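Local coordinates for acetoin utilization protein AcuB, putative (Vibrio cholerae, PDB 2O16), which is of unknown function but, as a putative acetoin utilization protein built from a pair of CBS domains, may sense a nucleotide or similar ligand, at residues A[23-31]-A[52-61]; A[37-48]-A[115-126]. One frame throughout, in Å; residues are numbered along the deposited sequence. Where two conformers were deposited one is given.

Contact 1 (A[23-31]-A[52-61]). With PO4 (phosphate ion), chain E.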
loop_
_atom_site.group_PDB
_atom_site.type_symbol
_atom_site.label_atom_id
_atom_site.label_comp_id
_atom_site.label_asym_id
_atom_site.label_seq_id
_atom_site.Cartn_x
_atom_site.Cartn_y
_atom_site.Cartn_z
ATOM N N THR A 23 4.903 16.220 -2.919
ATOM C CA THR A 23 4.078 16.483 -4.091
ATOM C C THR A 23 3.869 15.228 -4.950
ATOM O O THR A 23 4.508 14.174 -4.698
ATOM C CB THR A 23 4.733 17.544 -4.992
ATOM O OG1 THR A 23 5.908 16.978 -5.571
ATOM C CG2 THR A 23 5.101 18.811 -4.182
ATOM N N LEU A 24 2.978 15.351 -5.930
ATOM C CA LEU A 24 2.836 14.345 -7.013
ATOM C C LEU A 24 4.205 13.984 -7.611
ATOM O O LEU A 24 4.536 12.793 -7.815
ATOM C CB LEU A 24 1.918 14.864 -8.127
ATOM C CG LEU A 24 1.495 13.838 -9.208
ATOM C CD1 LEU A 24 0.121 14.189 -9.734
ATOM C CD2 LEU A 24 2.510 13.757 -10.334
ATOM N N ASN A 25 5.013 15.023 -7.872
ATOM C CA ASN A 25 6.341 14.834 -8.449
ATOM C C ASN A 25 7.245 13.968 -7.584
ATOM O O ASN A 25 7.942 13.093 -8.097
ATOM C CB ASN A 25 7.000 16.193 -8.718
ATOM C CG ASN A 25 7.979 16.140 -9.877
ATOM O OD1 ASN A 25 7.794 15.373 -10.820
ATOM N ND2 ASN A 25 9.038 16.966 -9.808
ATOM N N ASP A 26 7.228 14.191 -6.268
ATOM C CA ASP A 26 7.976 13.357 -5.345
ATOM C C ASP A 26 7.514 11.900 -5.358
ATOM O O ASP A 26 8.345 10.993 -5.323
ATOM C CB ASP A 26 7.860 13.869 -3.904
ATOM C CG ASP A 26 8.394 15.280 -3.730
ATOM O OD1 ASP A 26 9.431 15.619 -4.351
ATOM O OD2 ASP A 26 7.787 16.031 -2.955
ATOM N N ALA A 27 6.198 11.688 -5.343
ATOM C CA ALA A 27 5.646 10.327 -5.346
ATOM C C ALA A 27 5.991 9.629 -6.676
ATOM O O ALA A 27 6.361 8.456 -6.686
ATOM C CB ALA A 27 4.110 10.368 -5.138
ATOM N N LYS A 28 5.829 10.348 -7.780
ATOM C CA LYS A 28 6.288 9.852 -9.093
ATOM C C LYS A 28 7.748 9.379 -9.070
ATOM O O LYS A 28 8.050 8.251 -9.473
ATOM C CB LYS A 28 6.072 10.913 -10.172
ATOM C CG LYS A 28 6.319 10.414 -11.619
ATOM C CD LYS A 28 6.475 11.624 -12.540
ATOM C CE LYS A 28 6.996 11.240 -13.937
ATOM N NZ LYS A 28 5.875 11.054 -14.921
ATOM N N HIS A 29 8.648 10.243 -8.606
ATOM C CA HIS A 29 10.074 9.933 -8.534
ATOM C C HIS A 29 10.379 8.741 -7.649
ATOM O O HIS A 29 11.208 7.887 -7.994
ATOM C CB HIS A 29 10.892 11.154 -8.069
ATOM C CG HIS A 29 10.929 12.273 -9.065
ATOM N ND1 HIS A 29 11.038 12.060 -10.424
ATOM C CD2 HIS A 29 10.900 13.617 -8.899
ATOM C CE1 HIS A 29 11.043 13.224 -11.055
ATOM N NE2 HIS A 29 10.959 14.185 -10.151
ATOM N N LEU A 30 9.699 8.666 -6.510
ATOM C CA LEU A 30 9.913 7.575 -5.590
ATOM C C LEU A 30 9.442 6.261 -6.220
ATOM O O LEU A 30 10.114 5.257 -6.112
ATOM C CB LEU A 30 9.154 7.849 -4.288
ATOM C CG LEU A 30 9.211 6.770 -3.221
ATOM C CD1 LEU A 30 10.660 6.633 -2.798
ATOM C CD2 LEU A 30 8.320 7.216 -2.039
ATOM N N MET A 31 8.281 6.293 -6.870
ATOM C CA MET A 31 7.755 5.121 -7.584
ATOM C C MET A 31 8.693 4.629 -8.694
ATOM O O MET A 31 8.940 3.434 -8.829
ATOM C CB MET A 31 6.386 5.456 -8.160
ATOM C CG MET A 31 5.267 5.391 -7.078
ATOM S SD MET A 31 3.675 5.651 -7.822
ATOM C CE MET A 31 2.714 6.074 -6.326
ATOM N N VAL A 52 -1.190 6.948 -2.038
ATOM C CA VAL A 52 -1.310 7.291 -3.458
ATOM C C VAL A 52 -0.781 6.124 -4.302
ATOM O O VAL A 52 0.241 5.523 -3.961
ATOM C CB VAL A 52 -0.560 8.630 -3.806
ATOM C CG1 VAL A 52 -1.270 9.827 -3.130
ATOM C CG2 VAL A 52 0.933 8.553 -3.375
ATOM N N SER A 53 -1.512 5.780 -5.359
ATOM C CA SER A 53 -1.087 4.711 -6.263
ATOM C C SER A 53 -0.573 5.344 -7.545
ATOM O O SER A 53 -0.807 6.530 -7.801
ATOM C CB SER A 53 -2.269 3.789 -6.594
ATOM O OG SER A 53 -3.271 4.529 -7.274
ATOM N N GLN A 54 0.105 4.551 -8.369
ATOM C CA GLN A 54 0.431 5.023 -9.720
ATOM C C GLN A 54 -0.830 5.480 -10.443
ATOM O O GLN A 54 -0.821 6.508 -11.147
ATOM C CB GLN A 54 1.116 3.925 -10.537
ATOM C CG GLN A 54 1.458 4.391 -11.972
ATOM C CD GLN A 54 1.979 3.241 -12.810
ATOM O OE1 GLN A 54 1.213 2.421 -13.320
ATOM N NE2 GLN A 54 3.284 3.141 -12.895
ATOM N N ARG A 55 -1.933 4.746 -10.250
ATOM C CA ARG A 55 -3.186 5.129 -10.884
ATOM C C ARG A 55 -3.666 6.524 -10.448
ATOM O O ARG A 55 -4.191 7.302 -11.259
ATOM C CB ARG A 55 -4.280 4.064 -10.682
ATOM C CG ARG A 55 -5.603 4.446 -11.413
ATOM C CD ARG A 55 -6.616 3.308 -11.434
ATOM N NE ARG A 55 -7.919 3.728 -11.952
ATOM C CZ ARG A 55 -8.960 2.915 -12.132
ATOM N NH1 ARG A 55 -8.865 1.623 -11.842
ATOM N NH2 ARG A 55 -10.103 3.394 -12.607
ATOM N N ASP A 56 -3.519 6.841 -9.167
ATOM C CA ASP A 56 -3.849 8.183 -8.661
ATOM C C ASP A 56 -3.012 9.254 -9.355
ATOM O O ASP A 56 -3.527 10.307 -9.742
ATOM C CB ASP A 56 -3.614 8.274 -7.139
ATOM C CG ASP A 56 -4.586 7.414 -6.335
ATOM O OD1 ASP A 56 -5.742 7.239 -6.784
ATOM O OD2 ASP A 56 -4.193 6.909 -5.264
ATOM N N LEU A 57 -1.701 9.005 -9.446
ATOM C CA LEU A 57 -0.780 9.989 -10.033
ATOM C C LEU A 57 -1.079 10.168 -11.508
ATOM O O LEU A 57 -1.124 11.294 -12.008
ATOM C CB LEU A 57 0.701 9.593 -9.826
ATOM C CG LEU A 57 1.176 9.425 -8.380
ATOM C CD1 LEU A 57 2.692 9.340 -8.318
ATOM C CD2 LEU A 57 0.664 10.552 -7.473
ATOM N N LEU A 58 -1.324 9.053 -12.194
ATOM C CA LEU A 58 -1.624 9.098 -13.626
ATOM C C LEU A 58 -2.937 9.835 -13.886
ATOM O O LEU A 58 -3.022 10.658 -14.803
ATOM C CB LEU A 58 -1.628 7.697 -14.259
ATOM C CG LEU A 58 -0.302 6.937 -14.392
ATOM C CD1 LEU A 58 -0.578 5.530 -14.894
ATOM C CD2 LEU A 58 0.735 7.640 -15.303
ATOM N N ALA A 59 -3.953 9.581 -13.070
ATOM C CA ALA A 59 -5.231 10.307 -13.211
ATOM C C ALA A 59 -5.119 11.820 -12.934
ATOM O O ALA A 59 -5.771 12.629 -13.604
ATOM C CB ALA A 59 -6.292 9.701 -12.329
ATOM N N ALA A 60 -4.306 12.211 -11.955
ATOM C CA ALA A 60 -4.136 13.638 -11.676
ATOM C C ALA A 60 -3.389 14.306 -12.830
ATOM O O ALA A 60 -3.736 15.414 -13.236
ATOM C CB ALA A 60 -3.394 13.848 -10.374
ATOM N N GLN A 61 -2.369 13.632 -13.350
ATOM C CA GLN A 61 -1.578 14.164 -14.470
ATOM C C GLN A 61 -2.430 14.295 -15.736
ATOM O O GLN A 61 -2.409 15.332 -16.410
ATOM C CB GLN A 61 -0.330 13.314 -14.727
ATOM C CG GLN A 61 0.776 13.536 -13.697
ATOM C CD GLN A 61 1.941 12.560 -13.844
ATOM O OE1 GLN A 61 2.971 12.906 -14.415
ATOM N NE2 GLN A 61 1.773 11.332 -13.340
HETATM P P PO4 E . -7.091 3.971 -7.114
HETATM O O1 PO4 E . -7.178 5.216 -6.254
HETATM O O2 PO4 E . -7.148 4.434 -8.556
HETATM O O3 PO4 E . -5.767 3.218 -6.892
HETATM O O4 PO4 E . -8.319 3.105 -6.874
#
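Leu57 sits as a knob in a hole lined by Leu24, Ala27, Lys28 and Met31, locking the two helices of the first CBS domain, whose short segments run at 134°, nearer antiparallel than parallel, with axes 10.4 Å apart. In this tight part one methyl of the knob, Leu57 CD1, lies 3.6 Å from Ala27 CB and against Lys28 N; the other, CD2, rests 3.8 Å from Leu24 CG, the two leucine side chains sliding past each other in opposite directions. Met31, extended beyond CG, brings CE to 3.5 Å from Val52 O, where strand gives way to helix. At the other end of the helix pair Leu24 splits its branches, CD1 on Ala60 CB and CD2 against the amide of Gln61.

Beyond that amide the contact is looser: Lys28 crosses Gln61 at about a right angle, with one weak hydrogen bond, NZ to OE1, 3.5 Å long. Capping boxes, Thr23 with Asp26 and Ser53 with Asp56, start the helices, and Ser53 OG also donates to O3 of a phosphate (chain E) at 2.8 Å, probably from the crystallisation liquor. Gln61 NE2 turns back on its own helix, donating to Leu57 O at 3.2 Å from above the carbonyl plane, on the face opposite Gln61 N.

Contact 2 (A[37-48]-A[115-126]); sequences RHVPIVDANKKL and VAKDVLVGIITD. With PO4 (phosphate ion), chain C; PO4 (phosphate ion), chain D.
Phosphate O1 (chain C) is gripped twice from 37-48: His38 ND1 donates to it at 2.8 Å in a nearly straight bond (171°), and the backbone N of Arg37 at 3.0 Å. From 115-126, Thr125 OG1 lies 2.9 Å from O4 of the same ion. Arg37 folds over it, its chain bent at chi3 (-74°), so that phosphate O2 lies over one face of the guanidinium while Asp126 OD2 meets its edge. Arg37 NH2 and Asp126 OD2 form a salt bridge at 2.8 Å, met on the syn side of the carboxylate and in the guanidinium plane, although the two planes are 58° apart. Arg37 NH1 holds a second phosphate (chain D).

Away from the ions the cleft between the two CBS domains turns apolar. Pro40 wedges its ring against both Leu120 and Ile123, CG meeting Ile123 CG2 at 3.6 Å, and Leu48 crosses Val115. Next to them the hairpin turns are clipped by a single antiparallel bridge of Lys47 with Val119: Lys46 O takes Leu120 N at 2.9 Å, and Asp118 O takes Leu48 N.

The chain C phosphate, met by Arg37, His38 and Thr125, and its chain D neighbour on Arg37, both probably from the crystallisation liquor, are consistent with an anion-binding pocket of the kind in which CBS pairs hold nucleotide phosphates.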
loop_
_atom_site.group_PDB
_atom_site.type_symbol
_atom_site.label_atom_id
_atom_site.label_comp_id
_atom_site.label_asym_id
_atom_site.label_seq_id
_atom_site.Cartn_x
_atom_site.Cartn_y
_atom_site.Cartn_z
ATOM N N ARG A 37 4.409 0.997 -6.909
ATOM C CA ARG A 37 3.241 1.721 -7.333
ATOM C C ARG A 37 2.330 2.198 -6.205
ATOM O O ARG A 37 1.232 2.691 -6.482
ATOM C CB ARG A 37 2.430 0.883 -8.321
ATOM C CG ARG A 37 3.080 0.778 -9.720
ATOM C CD ARG A 37 2.177 -0.031 -10.613
ATOM N NE ARG A 37 2.248 -1.445 -10.247
ATOM C CZ ARG A 37 1.286 -2.116 -9.625
ATOM N NH1 ARG A 37 0.121 -1.531 -9.287
ATOM N NH2 ARG A 37 1.478 -3.398 -9.357
ATOM N N HIS A 38 2.789 2.103 -4.962
ATOM C CA HIS A 38 1.970 2.518 -3.827
ATOM C C HIS A 38 2.843 3.153 -2.775
ATOM O O HIS A 38 3.824 2.543 -2.347
ATOM C CB HIS A 38 1.212 1.310 -3.224
ATOM C CG HIS A 38 0.290 0.652 -4.193
ATOM N ND1 HIS A 38 0.707 -0.352 -5.048
ATOM C CD2 HIS A 38 -1.006 0.897 -4.499
ATOM C CE1 HIS A 38 -0.302 -0.709 -5.823
ATOM N NE2 HIS A 38 -1.347 0.043 -5.522
ATOM N N VAL A 39 2.472 4.372 -2.386
ATOM C CA VAL A 39 3.209 5.154 -1.405
ATOM C C VAL A 39 2.213 5.650 -0.363
ATOM O O VAL A 39 1.404 6.536 -0.656
ATOM C CB VAL A 39 3.897 6.359 -2.026
ATOM C CG1 VAL A 39 4.679 7.155 -0.964
ATOM C CG2 VAL A 39 4.846 5.900 -3.190
ATOM N N PRO A 40 2.286 5.073 0.833
ATOM C CA PRO A 40 1.493 5.604 1.934
ATOM C C PRO A 40 1.934 7.063 2.291
ATOM O O PRO A 40 3.142 7.434 2.211
ATOM C CB PRO A 40 1.785 4.627 3.078
ATOM C CG PRO A 40 2.376 3.380 2.399
ATOM C CD PRO A 40 3.118 3.918 1.240
ATOM N N ILE A 41 0.942 7.873 2.630
ATOM C CA ILE A 41 1.136 9.239 3.118
ATOM C C ILE A 41 0.969 9.237 4.640
ATOM O O ILE A 41 -0.051 8.763 5.153
ATOM C CB ILE A 41 0.081 10.196 2.485
ATOM C CG1 ILE A 41 0.063 10.090 0.939
ATOM C CG2 ILE A 41 0.250 11.637 3.007
ATOM C CD1 ILE A 41 1.412 10.205 0.254
ATOM N N VAL A 42 1.962 9.746 5.371
ATOM C CA VAL A 42 1.953 9.638 6.838
ATOM C C VAL A 42 2.259 10.979 7.475
ATOM O O VAL A 42 2.762 11.879 6.795
ATOM C CB VAL A 42 2.989 8.601 7.345
ATOM C CG1 VAL A 42 2.620 7.180 6.866
ATOM C CG2 VAL A 42 4.430 8.998 6.879
ATOM N N ASP A 43 1.953 11.122 8.767
ATOM C CA ASP A 43 2.380 12.329 9.503
ATOM C C ASP A 43 3.768 12.080 10.109
ATOM O O ASP A 43 4.360 11.036 9.885
ATOM C CB ASP A 43 1.314 12.757 10.549
ATOM C CG ASP A 43 1.248 11.838 11.776
ATOM O OD1 ASP A 43 2.075 10.907 11.950
ATOM O OD2 ASP A 43 0.327 12.055 12.605
ATOM N N ALA A 44 4.268 13.025 10.906
ATOM C CA ALA A 44 5.598 12.930 11.493
ATOM C C ALA A 44 5.790 11.727 12.398
ATOM O O ALA A 44 6.923 11.269 12.561
ATOM C CB ALA A 44 5.958 14.237 12.244
ATOM N N ASN A 45 4.694 11.212 12.972
ATOM C CA ASN A 45 4.754 10.034 13.834
ATOM C C ASN A 45 4.371 8.739 13.146
ATOM O O ASN A 45 3.996 7.761 13.817
ATOM C CB ASN A 45 3.873 10.234 15.052
ATOM C CG ASN A 45 4.416 11.312 15.973
ATOM O OD1 ASN A 45 5.619 11.358 16.244
ATOM N ND2 ASN A 45 3.541 12.181 16.436
ATOM N N LYS A 46 4.444 8.759 11.814
ATOM C CA LYS A 46 4.205 7.591 10.979
ATOM C C LYS A 46 2.755 7.138 10.988
ATOM O O LYS A 46 2.471 6.010 10.591
ATOM C CB LYS A 46 5.129 6.419 11.373
ATOM C CG LYS A 46 6.608 6.671 11.117
ATOM C CD LYS A 46 7.422 5.425 11.503
ATOM C CE LYS A 46 8.929 5.616 11.310
ATOM N NZ LYS A 46 9.691 4.358 11.714
ATOM N N LYS A 47 1.838 8.014 11.397
ATOM C CA LYS A 47 0.407 7.671 11.403
ATOM C C LYS A 47 -0.145 7.822 9.989
ATOM O O LYS A 47 0.182 8.767 9.254
ATOM C CB LYS A 47 -0.390 8.491 12.405
ATOM C CG LYS A 47 0.126 8.295 13.857
ATOM C CD LYS A 47 -0.723 9.000 14.889
ATOM C CE LYS A 47 0.069 9.224 16.190
ATOM N NZ LYS A 47 0.893 8.030 16.547
ATOM N N LEU A 48 -0.969 6.858 9.604
ATOM C CA LEU A 48 -1.402 6.768 8.229
ATOM C C LEU A 48 -2.428 7.845 7.976
ATOM O O LEU A 48 -3.416 7.954 8.714
ATOM C CB LEU A 48 -2.003 5.387 7.956
ATOM C CG LEU A 48 -2.658 5.218 6.582
ATOM C CD1 LEU A 48 -1.514 5.270 5.547
ATOM C CD2 LEU A 48 -3.442 3.884 6.516
ATOM N N VAL A 115 -1.840 -1.213 9.902
ATOM C CA VAL A 115 -1.669 -0.196 10.939
ATOM C C VAL A 115 -1.855 -0.823 12.332
ATOM O O VAL A 115 -2.709 -1.685 12.513
ATOM C CB VAL A 115 -2.663 0.980 10.761
ATOM C CG1 VAL A 115 -2.356 1.790 9.443
ATOM C CG2 VAL A 115 -4.080 0.483 10.741
ATOM N N ALA A 116 -1.028 -0.389 13.281
ATOM C CA ALA A 116 -1.156 -0.781 14.680
ATOM C C ALA A 116 -1.141 0.529 15.465
ATOM O O ALA A 116 -0.173 1.302 15.375
ATOM C CB ALA A 116 -0.024 -1.672 15.088
ATOM N N LYS A 117 -2.236 0.804 16.162
ATOM C CA LYS A 117 -2.369 2.046 16.969
ATOM C C LYS A 117 -2.172 3.315 16.139
ATOM O O LYS A 117 -1.437 4.234 16.542
ATOM C CB LYS A 117 -1.364 2.021 18.131
ATOM C CG LYS A 117 -1.624 0.891 19.136
ATOM C CD LYS A 117 -0.602 0.966 20.270
ATOM C CE LYS A 117 -0.760 -0.159 21.296
ATOM N NZ LYS A 117 0.387 -0.172 22.274
ATOM N N ASP A 118 -2.835 3.356 14.987
ATOM C CA ASP A 118 -2.675 4.419 13.981
ATOM C C ASP A 118 -1.351 4.436 13.215
ATOM O O ASP A 118 -1.334 4.978 12.085
ATOM C CB ASP A 118 -2.918 5.818 14.561
ATOM C CG ASP A 118 -4.376 6.107 14.853
ATOM O OD1 ASP A 118 -5.291 5.381 14.377
ATOM O OD2 ASP A 118 -4.589 7.126 15.558
ATOM N N VAL A 119 -0.277 3.873 13.797
ATOM C CA VAL A 119 1.057 3.828 13.129
ATOM C C VAL A 119 1.078 2.836 11.972
ATOM O O VAL A 119 0.644 1.685 12.124
ATOM C CB VAL A 119 2.215 3.420 14.079
ATOM C CG1 VAL A 119 3.578 3.410 13.318
ATOM C CG2 VAL A 119 2.285 4.350 15.294
ATOM N N LEU A 120 1.590 3.283 10.831
ATOM C CA LEU A 120 1.766 2.400 9.682
ATOM C C LEU A 120 2.916 1.437 9.954
ATOM O O LEU A 120 4.053 1.892 10.142
ATOM C CB LEU A 120 2.087 3.229 8.446
ATOM C CG LEU A 120 2.270 2.395 7.181
ATOM C CD1 LEU A 120 0.916 1.903 6.646
ATOM C CD2 LEU A 120 2.973 3.254 6.188
ATOM N N VAL A 121 2.633 0.130 10.024
ATOM C CA VAL A 121 3.685 -0.868 10.244
ATOM C C VAL A 121 4.046 -1.670 8.974
ATOM O O VAL A 121 5.070 -2.378 8.901
ATOM C CB VAL A 121 3.335 -1.802 11.447
ATOM C CG1 VAL A 121 3.244 -0.962 12.730
ATOM C CG2 VAL A 121 2.008 -2.570 11.212
ATOM N N GLY A 122 3.208 -1.566 7.952
ATOM C CA GLY A 122 3.503 -2.308 6.731
ATOM C C GLY A 122 2.465 -2.033 5.665
ATOM O O GLY A 122 1.513 -1.305 5.907
ATOM N N ILE A 123 2.655 -2.634 4.487
ATOM C CA ILE A 123 1.623 -2.645 3.439
ATOM C C ILE A 123 1.514 -4.038 2.843
ATOM O O ILE A 123 2.499 -4.785 2.835
ATOM C CB ILE A 123 1.901 -1.634 2.278
ATOM C CG1 ILE A 123 3.286 -1.893 1.626
ATOM C CG2 ILE A 123 1.725 -0.175 2.807
ATOM C CD1 ILE A 123 3.592 -1.012 0.344
ATOM N N ILE A 124 0.314 -4.385 2.363
ATOM C CA ILE A 124 0.143 -5.593 1.566
ATOM C C ILE A 124 -0.052 -5.167 0.128
ATOM O O ILE A 124 -0.983 -4.411 -0.171
ATOM C CB ILE A 124 -1.111 -6.403 1.973
ATOM C CG1 ILE A 124 -1.102 -6.749 3.469
ATOM C CG2 ILE A 124 -1.224 -7.667 1.076
ATOM C CD1 ILE A 124 -2.425 -7.375 3.923
ATOM N N THR A 125 0.807 -5.627 -0.772
ATOM C CA THR A 125 0.613 -5.331 -2.191
ATOM C C THR A 125 0.591 -6.605 -3.017
ATOM O O THR A 125 0.907 -7.692 -2.512
ATOM C CB THR A 125 1.735 -4.455 -2.803
ATOM O OG1 THR A 125 2.971 -5.136 -2.663
ATOM C CG2 THR A 125 1.801 -3.061 -2.133
ATOM N N ASP A 126 0.237 -6.467 -4.301
ATOM C CA ASP A 126 0.286 -7.617 -5.196
ATOM C C ASP A 126 1.669 -8.304 -5.093
ATOM O O ASP A 126 1.753 -9.543 -5.112
ATOM C CB ASP A 126 -0.100 -7.226 -6.637
ATOM C CG ASP A 126 0.533 -5.907 -7.090
ATOM O OD1 ASP A 126 1.597 -5.526 -6.564
ATOM O OD2 ASP A 126 -0.034 -5.256 -7.987
HETATM P P PO4 C . 3.508 -2.528 -5.790
HETATM O O1 PO4 C . 3.357 -1.182 -5.126
HETATM O O2 PO4 C . 2.127 -2.914 -6.284
HETATM O O3 PO4 C . 4.402 -2.284 -6.985
HETATM O O4 PO4 C . 4.094 -3.601 -4.891
HETATM P P PO4 D . -2.422 -4.047 -10.182
HETATM O O1 PO4 D . -2.292 -2.768 -9.367
HETATM O O2 PO4 D . -3.779 -4.032 -10.902
HETATM O O3 PO4 D . -1.298 -4.177 -11.185
HETATM O O4 PO4 D . -2.403 -5.205 -9.222
HETATM O O HOH W 1 -3.649 6.591 11.200
#

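Contacts 1 and 2 share the sheet formed by strands 38-42 and 48-53. Contact 1 lies within one CBS domain, where its helix 24-34 packs on one side of strand 38-42, with Leu30 and Met31 on Val39; contact 2 uses the other side of that strand, His38 and Pro40, to join the two domains. Probable backbone bonds tie them: Gln54 N to Arg37 O and Val52 O to Val39 N. Their chemistry differs accordingly. The helix pair is chiefly an apolar core with one weak polar link at its edge, whereas the domain interface has a short apolar middle between a charged end that holds the phosphates and a backbone-bonded, partly exposed turn end.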